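Long-range contact in tapirin (Caldicellulosiruptor hydrothermalis, PDB 6N2C), which probably helps this extremely thermophilic bacterium adhere to plant biomass by binding cellulose through its zinc-containing beta-helix domain: residues 486-500 with 514-528. Numbering follows the deposited sequence. Where two conformers were deposited one is given.
Sequences LVSTGQNSNDINEIF and IFVITKSGINVPPDQ. With EDO (1,2-ethanediol), chain D.
F500, on the last turn of helix 494-500, fits between two strands from different faces of a beta-helix, meeting I514 CG2 of strand 514-518 through CE1 and I522 and V524 of strand 522-524. Its CG lies anti to the carbonyl carbon (chi1 -74°), turning the ring toward these partners. I522 CG2 meets the ring edge in plane, 3.9 Å from F500 CE2, while V524 CG1 sits over one face, offset toward the rim. P525 CD approaches obliquely to 3.5 Å from F500 CD2; a rigid apolar ring without a backbone N-H suits the point just past strand 522-524. With an alanine here instead of F500, a gap would probably open between helix and strand 522-524, leaving I522, V524 and P525 without their common partner. Earlier along the helix, in one of two I496 conformers, CG2 packs against I522 CG2; one turn later, I499 CG1 meets I514 CD1 tip to tip at 3.9 Å, and I499 CG2 slides past V516. Branched aliphatic residues fill this space compactly. Alongside the helix, strands 486-488 and 514-518 pair in parallel, with L486 O accepting from I517 N at 2.9 Å (N-H...O 166°) and S488 O from K519 N. S488 links sheet to helix: its hydroxyl, swung opposite the backbone N (chi1 -176°), accepts from G490 N in an ST turn and, in one of two D495 conformers, donates to D495 OD2. A small hydroxyl suits both tasks. Polar bonds thus fix strand and turn, while hydrocarbon packing seats the helix across two faces, consistent with a cap where strand 483-488 is outermost.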
loop_
_atom_site.group_PDB
_atom_site.type_symbol
_atom_site.label_atom_id
_atom_site.label_comp_id
_atom_site.label_asym_id
_atom_site.label_seq_id
_atom_site.Cartn_x
_atom_site.Cartn_y
_atom_site.Cartn_z
ATOM N N LEU A 486 1.103 -31.358 4.256
ATOM C CA LEU A 486 0.913 -31.908 2.940
ATOM C C LEU A 486 1.767 -31.127 1.968
ATOM O O LEU A 486 1.671 -29.885 1.882
ATOM C CB LEU A 486 -0.589 -31.861 2.567
ATOM C CG LEU A 486 -0.949 -32.153 1.109
ATOM C CD1 LEU A 486 -0.592 -33.603 0.805
ATOM C CD2 LEU A 486 -2.364 -31.738 0.716
ATOM N N VAL A 487 2.596 -31.888 1.188
ATOM C CA VAL A 487 3.338 -31.395 0.053
ATOM C C VAL A 487 2.707 -32.149 -1.119
ATOM O O VAL A 487 2.787 -33.371 -1.119
ATOM C CB VAL A 487 4.864 -31.600 0.092
ATOM C CG1 VAL A 487 5.557 -30.800 -1.024
ATOM C CG2 VAL A 487 5.468 -31.105 1.445
ATOM N N SER A 488 2.046 -31.378 -2.030
ATOM C CA SER A 488 1.191 -31.971 -3.037
ATOM C C SER A 488 1.560 -31.558 -4.433
ATOM O O SER A 488 1.777 -30.380 -4.677
ATOM C CB SER A 488 -0.238 -31.617 -2.765
ATOM O OG SER A 488 -1.124 -32.291 -3.713
ATOM N N THR A 489 1.571 -32.548 -5.357
ATOM C CA THR A 489 1.743 -32.273 -6.784
ATOM C C THR A 489 0.424 -31.756 -7.343
ATOM O O THR A 489 0.418 -31.215 -8.475
ATOM C CB THR A 489 2.161 -33.523 -7.593
ATOM O OG1 THR A 489 1.174 -34.525 -7.382
ATOM C CG2 THR A 489 3.508 -34.060 -7.210
ATOM N N GLY A 490 -0.692 -31.888 -6.635
ATOM C CA GLY A 490 -1.970 -31.480 -7.137
ATOM C C GLY A 490 -2.665 -32.531 -8.022
ATOM O O GLY A 490 -3.704 -32.266 -8.552
ATOM N N GLN A 491 -2.100 -33.713 -8.171
ATOM C CA GLN A 491 -2.749 -34.745 -8.997
ATOM C C GLN A 491 -4.005 -35.257 -8.298
ATOM O O GLN A 491 -5.053 -35.418 -8.949
ATOM C CB GLN A 491 -1.779 -35.873 -9.303
ATOM C CG GLN A 491 -0.645 -35.408 -10.204
ATOM C CD GLN A 491 0.596 -36.277 -10.116
ATOM O OE1 GLN A 491 0.512 -37.488 -9.853
ATOM N NE2 GLN A 491 1.751 -35.675 -10.353
ATOM N N ASN A 492 -3.952 -35.412 -6.974
ATOM C CA ASN A 492 -5.156 -35.858 -6.233
ATOM C C ASN A 492 -5.914 -34.640 -5.675
ATOM O O ASN A 492 -5.532 -33.977 -4.709
ATOM C CB ASN A 492 -4.767 -36.858 -5.153
ATOM C CG ASN A 492 -5.972 -37.433 -4.382
ATOM O OD1 ASN A 492 -7.060 -36.834 -4.300
ATOM N ND2 ASN A 492 -5.748 -38.596 -3.770
ATOM N N SER A 493 -7.052 -34.380 -6.282
ATOM C CA SER A 493 -7.911 -33.275 -5.888
ATOM C C SER A 493 -8.320 -33.296 -4.429
ATOM O O SER A 493 -8.288 -32.230 -3.785
ATOM C CB SER A 493 -9.174 -33.316 -6.751
ATOM O OG SER A 493 -8.896 -34.071 -7.930
ATOM N N ASN A 494 -8.594 -34.491 -3.897
ATOM C CA ASN A 494 -9.157 -34.635 -2.569
ATOM C C ASN A 494 -8.170 -34.531 -1.392
ATOM O O ASN A 494 -8.593 -34.406 -0.253
ATOM C CB ASN A 494 -9.912 -35.956 -2.496
ATOM C CG ASN A 494 -11.172 -35.928 -3.325
ATOM O OD1 ASN A 494 -11.995 -35.045 -3.153
ATOM N ND2 ASN A 494 -11.308 -36.863 -4.247
ATOM N N ASP A 495 -6.877 -34.578 -1.659
ATOM C CA ASP A 495 -5.892 -34.560 -0.545
ATOM C C ASP A 495 -5.979 -33.309 0.312
ATOM O O ASP A 495 -5.814 -33.390 1.507
ATOM C CB ASP A 495 -4.477 -34.772 -1.023
ATOM C CG ASP A 495 -3.987 -33.711 -2.004
ATOM O OD1 ASP A 495 -4.641 -32.703 -2.309
ATOM O OD2 ASP A 495 -2.903 -33.952 -2.541
ATOM N N ILE A 496 -6.312 -32.184 -0.313
ATOM C CA ILE A 496 -6.472 -30.907 0.371
ATOM C C ILE A 496 -7.744 -30.870 1.198
ATOM O O ILE A 496 -7.705 -30.429 2.369
ATOM C CB ILE A 496 -6.357 -29.740 -0.633
ATOM C CG1 ILE A 496 -4.907 -29.684 -1.171
ATOM C CG2 ILE A 496 -6.669 -28.397 0.004
ATOM C CD1 ILE A 496 -4.853 -29.245 -2.598
ATOM N N ASN A 497 -8.870 -31.367 0.667
ATOM C CA ASN A 497 -10.043 -31.527 1.579
ATOM C C ASN A 497 -9.733 -32.503 2.770
ATOM O O ASN A 497 -10.172 -32.324 3.910
ATOM C CB ASN A 497 -11.292 -31.997 0.830
ATOM C CG ASN A 497 -12.008 -30.818 0.160
ATOM O OD1 ASN A 497 -12.224 -29.752 0.767
ATOM N ND2 ASN A 497 -12.351 -30.992 -1.099
ATOM N N GLU A 498 -8.960 -33.501 2.451
ATOM C CA GLU A 498 -8.590 -34.522 3.426
ATOM C C GLU A 498 -7.785 -33.929 4.610
ATOM O O GLU A 498 -8.069 -34.253 5.758
ATOM C CB GLU A 498 -7.768 -35.586 2.711
ATOM C CG GLU A 498 -7.533 -36.839 3.519
ATOM C CD GLU A 498 -6.561 -37.820 2.855
ATOM O OE1 GLU A 498 -6.497 -38.967 3.383
ATOM O OE2 GLU A 498 -5.867 -37.460 1.849
ATOM N N ILE A 499 -6.817 -33.050 4.318
ATOM C CA ILE A 499 -6.078 -32.421 5.424
ATOM C C ILE A 499 -6.912 -31.465 6.190
ATOM O O ILE A 499 -6.873 -31.389 7.456
ATOM C CB ILE A 499 -4.713 -31.856 4.963
ATOM C CG1 ILE A 499 -3.877 -31.456 6.181
ATOM C CG2 ILE A 499 -4.838 -30.705 4.001
ATOM C CD1 ILE A 499 -2.413 -31.221 5.890
ATOM N N PHE A 500 -7.749 -30.670 5.500
ATOM C CA PHE A 500 -8.585 -29.786 6.257
ATOM C C PHE A 500 -9.578 -30.506 7.168
ATOM O O PHE A 500 -9.911 -29.996 8.254
ATOM C CB PHE A 500 -9.343 -28.750 5.367
ATOM C CG PHE A 500 -8.458 -27.661 4.840
ATOM C CD1 PHE A 500 -7.921 -26.768 5.712
ATOM C CD2 PHE A 500 -8.183 -27.504 3.508
ATOM C CE1 PHE A 500 -7.091 -25.750 5.259
ATOM C CE2 PHE A 500 -7.355 -26.455 3.066
ATOM C CZ PHE A 500 -6.781 -25.612 3.985
ATOM N N ILE A 514 -1.935 -26.779 10.508
ATOM C CA ILE A 514 -2.092 -27.270 9.149
ATOM C C ILE A 514 -1.057 -26.587 8.283
ATOM O O ILE A 514 -1.019 -25.371 8.237
ATOM C CB ILE A 514 -3.513 -27.011 8.614
ATOM C CG1 ILE A 514 -4.609 -27.749 9.409
ATOM C CG2 ILE A 514 -3.620 -27.359 7.145
ATOM C CD1 ILE A 514 -4.527 -29.201 9.242
ATOM N N PHE A 515 -0.264 -27.382 7.557
ATOM C CA PHE A 515 0.749 -26.827 6.660
ATOM C C PHE A 515 0.557 -27.448 5.276
ATOM O O PHE A 515 0.723 -28.668 5.113
ATOM C CB PHE A 515 2.158 -27.133 7.221
ATOM C CG PHE A 515 2.362 -26.576 8.555
ATOM C CD1 PHE A 515 2.746 -25.273 8.758
ATOM C CD2 PHE A 515 2.081 -27.376 9.697
ATOM C CE1 PHE A 515 2.916 -24.747 10.033
ATOM C CE2 PHE A 515 2.213 -26.836 10.931
ATOM C CZ PHE A 515 2.657 -25.578 11.114
ATOM N N VAL A 516 0.224 -26.607 4.303
ATOM C CA VAL A 516 -0.027 -27.028 2.915
ATOM C C VAL A 516 0.891 -26.339 1.950
ATOM O O VAL A 516 0.982 -25.107 1.927
ATOM C CB VAL A 516 -1.502 -26.837 2.541
ATOM C CG1 VAL A 516 -1.731 -27.355 1.134
ATOM C CG2 VAL A 516 -2.404 -27.553 3.470
ATOM N N ILE A 517 1.628 -27.122 1.141
ATOM C CA ILE A 517 2.481 -26.596 0.119
ATOM C C ILE A 517 2.141 -27.340 -1.168
ATOM O O ILE A 517 2.389 -28.575 -1.206
ATOM C CB ILE A 517 3.955 -26.756 0.432
ATOM C CG1 ILE A 517 4.332 -26.074 1.780
ATOM C CG2 ILE A 517 4.783 -26.101 -0.705
ATOM C CD1 ILE A 517 4.188 -27.026 2.967
ATOM N N THR A 518 1.633 -26.653 -2.185
ATOM C CA THR A 518 1.017 -27.432 -3.297
ATOM C C THR A 518 1.154 -26.788 -4.627
ATOM O O THR A 518 1.309 -25.562 -4.722
ATOM C CB THR A 518 -0.449 -27.675 -3.052
ATOM O OG1 THR A 518 -1.001 -28.457 -4.154
ATOM C CG2 THR A 518 -1.269 -26.414 -2.933
ATOM N N LYS A 519 1.356 -27.627 -5.666
ATOM C CA LYS A 519 1.362 -27.121 -7.040
ATOM C C LYS A 519 -0.021 -26.785 -7.549
ATOM O O LYS A 519 -0.162 -26.110 -8.564
ATOM C CB LYS A 519 1.927 -28.151 -7.980
ATOM C CG LYS A 519 3.371 -28.387 -7.874
ATOM C CD LYS A 519 4.061 -28.874 -9.217
ATOM C CE LYS A 519 3.653 -30.268 -9.585
ATOM N NZ LYS A 519 4.648 -30.939 -10.514
ATOM N N SER A 520 -1.065 -27.245 -6.905
ATOM C CA SER A 520 -2.460 -26.887 -7.191
ATOM C C SER A 520 -2.774 -25.524 -6.573
ATOM O O SER A 520 -1.890 -24.883 -5.977
ATOM C CB SER A 520 -3.471 -27.969 -6.663
ATOM O OG SER A 520 -3.552 -28.041 -5.226
ATOM N N GLY A 521 -4.024 -25.107 -6.712
ATOM C CA GLY A 521 -4.557 -24.109 -5.794
ATOM C C GLY A 521 -4.997 -24.737 -4.489
ATOM O O GLY A 521 -4.831 -25.936 -4.301
ATOM N N ILE A 522 -5.491 -23.928 -3.612
ATOM C CA ILE A 522 -6.056 -24.307 -2.325
ATOM C C ILE A 522 -7.386 -23.679 -2.158
ATOM O O ILE A 522 -7.484 -22.478 -2.087
ATOM C CB ILE A 522 -5.181 -23.950 -1.096
ATOM C CG1 ILE A 522 -3.826 -24.626 -1.175
ATOM C CG2 ILE A 522 -5.883 -24.376 0.173
ATOM C CD1 ILE A 522 -2.750 -24.125 -0.214
ATOM N N ASN A 523 -8.455 -24.507 -2.094
ATOM C CA ASN A 523 -9.774 -23.991 -1.768
ATOM C C ASN A 523 -10.088 -24.396 -0.405
ATOM O O ASN A 523 -10.270 -25.602 -0.145
ATOM C CB ASN A 523 -10.795 -24.613 -2.751
ATOM C CG ASN A 523 -10.522 -24.225 -4.181
ATOM O OD1 ASN A 523 -10.092 -23.074 -4.459
ATOM N ND2 ASN A 523 -10.705 -25.192 -5.124
ATOM N N VAL A 524 -10.157 -23.440 0.491
ATOM C CA VAL A 524 -10.368 -23.704 1.896
ATOM C C VAL A 524 -11.866 -23.917 2.167
ATOM O O VAL A 524 -12.717 -23.098 1.790
ATOM C CB VAL A 524 -9.880 -22.599 2.764
ATOM C CG1 VAL A 524 -9.998 -22.970 4.243
ATOM C CG2 VAL A 524 -8.403 -22.302 2.464
ATOM N N PRO A 525 -12.219 -25.064 2.769
ATOM C CA PRO A 525 -13.649 -25.328 2.962
ATOM C C PRO A 525 -14.342 -24.295 3.774
ATOM O O PRO A 525 -13.760 -23.739 4.714
ATOM C CB PRO A 525 -13.665 -26.667 3.722
ATOM C CG PRO A 525 -12.462 -27.328 3.304
ATOM C CD PRO A 525 -11.412 -26.262 3.039
ATOM N N PRO A 526 -15.643 -24.053 3.484
ATOM C CA PRO A 526 -16.366 -23.054 4.291
ATOM C C PRO A 526 -16.635 -23.321 5.748
ATOM O O PRO A 526 -16.927 -22.392 6.484
ATOM C CB PRO A 526 -17.707 -22.941 3.571
ATOM C CG PRO A 526 -17.890 -24.241 2.939
ATOM C CD PRO A 526 -16.527 -24.749 2.524
ATOM N N ASP A 527 -16.499 -24.566 6.200
ATOM C CA ASP A 527 -16.728 -24.804 7.630
ATOM C C ASP A 527 -15.502 -24.517 8.507
ATOM O O ASP A 527 -15.616 -24.503 9.731
ATOM C CB ASP A 527 -17.227 -26.246 7.869
ATOM C CG ASP A 527 -16.277 -27.327 7.383
ATOM O OD1 ASP A 527 -15.338 -27.125 6.539
ATOM O OD2 ASP A 527 -16.463 -28.478 7.851
ATOM N N GLN A 528 -14.337 -24.270 7.902
ATOM C CA GLN A 528 -13.141 -23.872 8.738
ATOM C C GLN A 528 -13.311 -22.519 9.384
ATOM O O GLN A 528 -13.750 -21.533 8.717
ATOM C CB GLN A 528 -11.874 -23.875 7.833
ATOM C CG GLN A 528 -11.529 -25.250 7.261
ATOM C CD GLN A 528 -11.028 -26.184 8.338
ATOM O OE1 GLN A 528 -10.204 -25.749 9.158
ATOM N NE2 GLN A 528 -11.586 -27.434 8.425
HETATM C C1 EDO D . -8.139 -27.056 -4.574
HETATM O O1 EDO D . -8.214 -27.209 -3.178
HETATM C C2 EDO D . -7.208 -28.116 -5.186
HETATM O O2 EDO D . -7.615 -29.470 -4.909
HETATM O O HOH W 1 3.204 -33.506 -11.083
#